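PDB 4WBX: 2-keto acid:ferredoxin oxidoreductase subunit alpha from Pyrococcus furiosus, which probably forms part of an enzyme that oxidatively decarboxylates 2-oxoglutarate to succinyl-CoA, passing the electrons to ferredoxin. Local coordinates for the interface of chains A and B. Coordinates in Å, arbitrary orientation; residue numbers count along the deposited sequence, not the author numbering. Chains: chain A/B, 2-keto acid:ferredoxin oxidoreductase subunit alpha.

The interface of chains A and B. Residues chain A 74-75, 78-79, 105; chain B 70, 75, 78-79.
B:Ala75 and A:Ala78 meet methyl to methyl, CB to CB at 3.6 Å, where helix 73-85 of one subunit packs against the same helix of its copy. This helix belongs to the thiamine diphosphate-binding region typical of pyruvate:ferredoxin oxidoreductases. The interface is two-fold symmetric, so A:Ala75 and B:Ala78 repeat the pairing with the chains exchanged. Near the axis the CB atoms of A:Ala78 and B:Ala78 lie 4.1 Å apart. The alanines at 75, 78 and 79 of each helix probably allow the two backbones to come close. The CA atoms of A:Ala79 and B:Ala79 are 3.9 Å apart, so the backbones themselves nearly touch here. Backbone carbonyls take part in the packing as well: the CB of A:Ala78 rests against the carbonyl O of B:Ala75 at 3.4 Å, while the O of A:Ala78 approaches the CA of B:Ala79 at 3.3 Å. These are van der Waals contacts of methyl and alpha-carbon against peptide oxygen.

The methyl of B:Ala75 also faces the side-chain amide of A:Asn105, which comes from the neighbouring helix 103-111. Its ND2 stands 3.7 Å from B:Ala75 CB, and OD1 touches the same methyl from slightly farther off. With CG anti to the carbonyl carbon and beside its own backbone N (chi1 -76°), the asparagine directs this amide towards chain B. The CG2 branch of A:Ile74 lies beside the amide, at the fringe of the contact.

The enzyme is a heterotetramer of KorA, KorB, KorC and KorD, so this alpha-alpha contact may belong to a larger assembly or to the crystal. B:Met70, in the loop before helix 73-85, closes the margin of the patch. Its side chain crosses that of A:Asn105 at about a right angle, CG lying near OD1. With SD extended away from CA (chi2 154°), the methionine brings SD to 4.2 Å from the CB of A:Ala78; the bend at chi3 turns only the terminal CE methyl.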
ATOM      1  N   ILE A  74      -0.563   3.986  -5.335  1.00 52.62           N
ATOM      2  CA  ILE A  74      -0.567   2.603  -5.757  1.00 50.89           C
ATOM      3  C   ILE A  74      -1.872   2.286  -6.475  1.00 53.86           C
ATOM      4  O   ILE A  74      -1.889   1.652  -7.535  1.00 53.24           O
ATOM      5  CB  ILE A  74      -0.396   1.649  -4.567  1.00 53.79           C
ATOM      6  CG1 ILE A  74       0.804   2.071  -3.713  1.00 50.54           C
ATOM      7  CG2 ILE A  74      -0.296   0.213  -5.049  1.00 48.06           C
ATOM      8  CD1 ILE A  74       1.609   0.935  -3.165  1.00 47.22           C
ATOM      9  N   ALA A  75      -2.972   2.729  -5.882  1.00 55.21           N
ATOM     10  CA  ALA A  75      -4.286   2.493  -6.451  1.00 54.61           C
ATOM     11  C   ALA A  75      -4.484   3.373  -7.668  1.00 50.54           C
ATOM     12  O   ALA A  75      -5.165   3.007  -8.618  1.00 53.26           O
ATOM     13  CB  ALA A  75      -5.363   2.762  -5.428  1.00 53.67           C
ATOM     14  N   ALA A  78      -2.775   1.752 -10.616  1.00 46.45           N
ATOM     15  CA  ALA A  78      -3.475   0.490 -10.907  1.00 51.72           C
ATOM     16  C   ALA A  78      -4.822   0.682 -11.623  1.00 46.20           C
ATOM     17  O   ALA A  78      -5.133  -0.050 -12.551  1.00 44.10           O
ATOM     18  CB  ALA A  78      -3.675  -0.301  -9.646  1.00 49.93           C
ATOM     19  N   ALA A  79      -5.608   1.668 -11.197  1.00 46.27           N
ATOM     20  CA  ALA A  79      -6.887   1.974 -11.849  1.00 45.79           C
ATOM     21  C   ALA A  79      -6.712   2.343 -13.327  1.00 50.18           C
ATOM     22  O   ALA A  79      -7.516   1.944 -14.168  1.00 48.16           O
ATOM     23  CB  ALA A  79      -7.609   3.104 -11.107  1.00 44.73           C
ATOM     24  N   ASN A 105       3.729  -1.173 -10.017  1.00 49.96           N
ATOM     25  CA  ASN A 105       2.715  -1.135 -11.061  1.00 48.28           C
ATOM     26  C   ASN A 105       3.211  -0.607 -12.405  1.00 47.62           C
ATOM     27  O   ASN A 105       2.704  -1.017 -13.447  1.00 45.98           O
ATOM     28  CB  ASN A 105       1.524  -0.319 -10.574  1.00 49.23           C
ATOM     29  CG  ASN A 105       0.675  -1.102  -9.581  1.00 52.21           C
ATOM     30  OD1 ASN A 105       0.538  -2.307  -9.725  1.00 60.06           O
ATOM     31  ND2 ASN A 105       0.123  -0.434  -8.576  1.00 50.81           N
TER
ATOM     32  N   MET B  70      -2.177  -9.026 -10.433  1.00 65.94           N
ATOM     33  CA  MET B  70      -1.572  -7.991  -9.620  1.00 68.93           C
ATOM     34  C   MET B  70      -1.143  -8.494  -8.260  1.00 69.95           C
ATOM     35  O   MET B  70      -1.902  -9.122  -7.517  1.00 65.65           O
ATOM     36  CB  MET B  70      -2.504  -6.784  -9.476  1.00 64.03           C
ATOM     37  CG  MET B  70      -1.910  -5.543 -10.130  1.00 64.96           C
ATOM     38  SD  MET B  70      -3.116  -4.327 -10.679  1.00 62.78           S
ATOM     39  CE  MET B  70      -2.429  -3.960 -12.282  1.00 60.82           C
ATOM     40  N   ALA B  75      -4.011  -2.649  -5.270  1.00 55.21           N
ATOM     41  CA  ALA B  75      -3.947  -2.399  -6.698  1.00 54.61           C
ATOM     42  C   ALA B  75      -4.961  -3.265  -7.417  1.00 50.54           C
ATOM     43  O   ALA B  75      -5.516  -2.884  -8.440  1.00 53.26           O
ATOM     44  CB  ALA B  75      -2.558  -2.671  -7.223  1.00 53.67           C
ATOM     45  N   ALA B  78      -8.349  -1.624  -7.151  1.00 46.45           N
ATOM     46  CA  ALA B  78      -8.297  -0.355  -7.894  1.00 51.72           C
ATOM     47  C   ALA B  78      -8.353  -0.531  -9.420  1.00 46.20           C
ATOM     48  O   ALA B  78      -9.048   0.213 -10.097  1.00 44.10           O
ATOM     49  CB  ALA B  78      -7.070   0.425  -7.515  1.00 49.93           C
ATOM     50  N   ALA B  79      -7.633  -1.516  -9.951  1.00 46.27           N
ATOM     51  CA  ALA B  79      -7.663  -1.807 -11.390  1.00 45.79           C
ATOM     52  C   ALA B  79      -9.072  -2.162 -11.882  1.00 50.18           C
ATOM     53  O   ALA B  79      -9.474  -1.749 -12.968  1.00 48.16           O
ATOM     54  CB  ALA B  79      -6.688  -2.939 -11.727  1.00 44.73           C
TER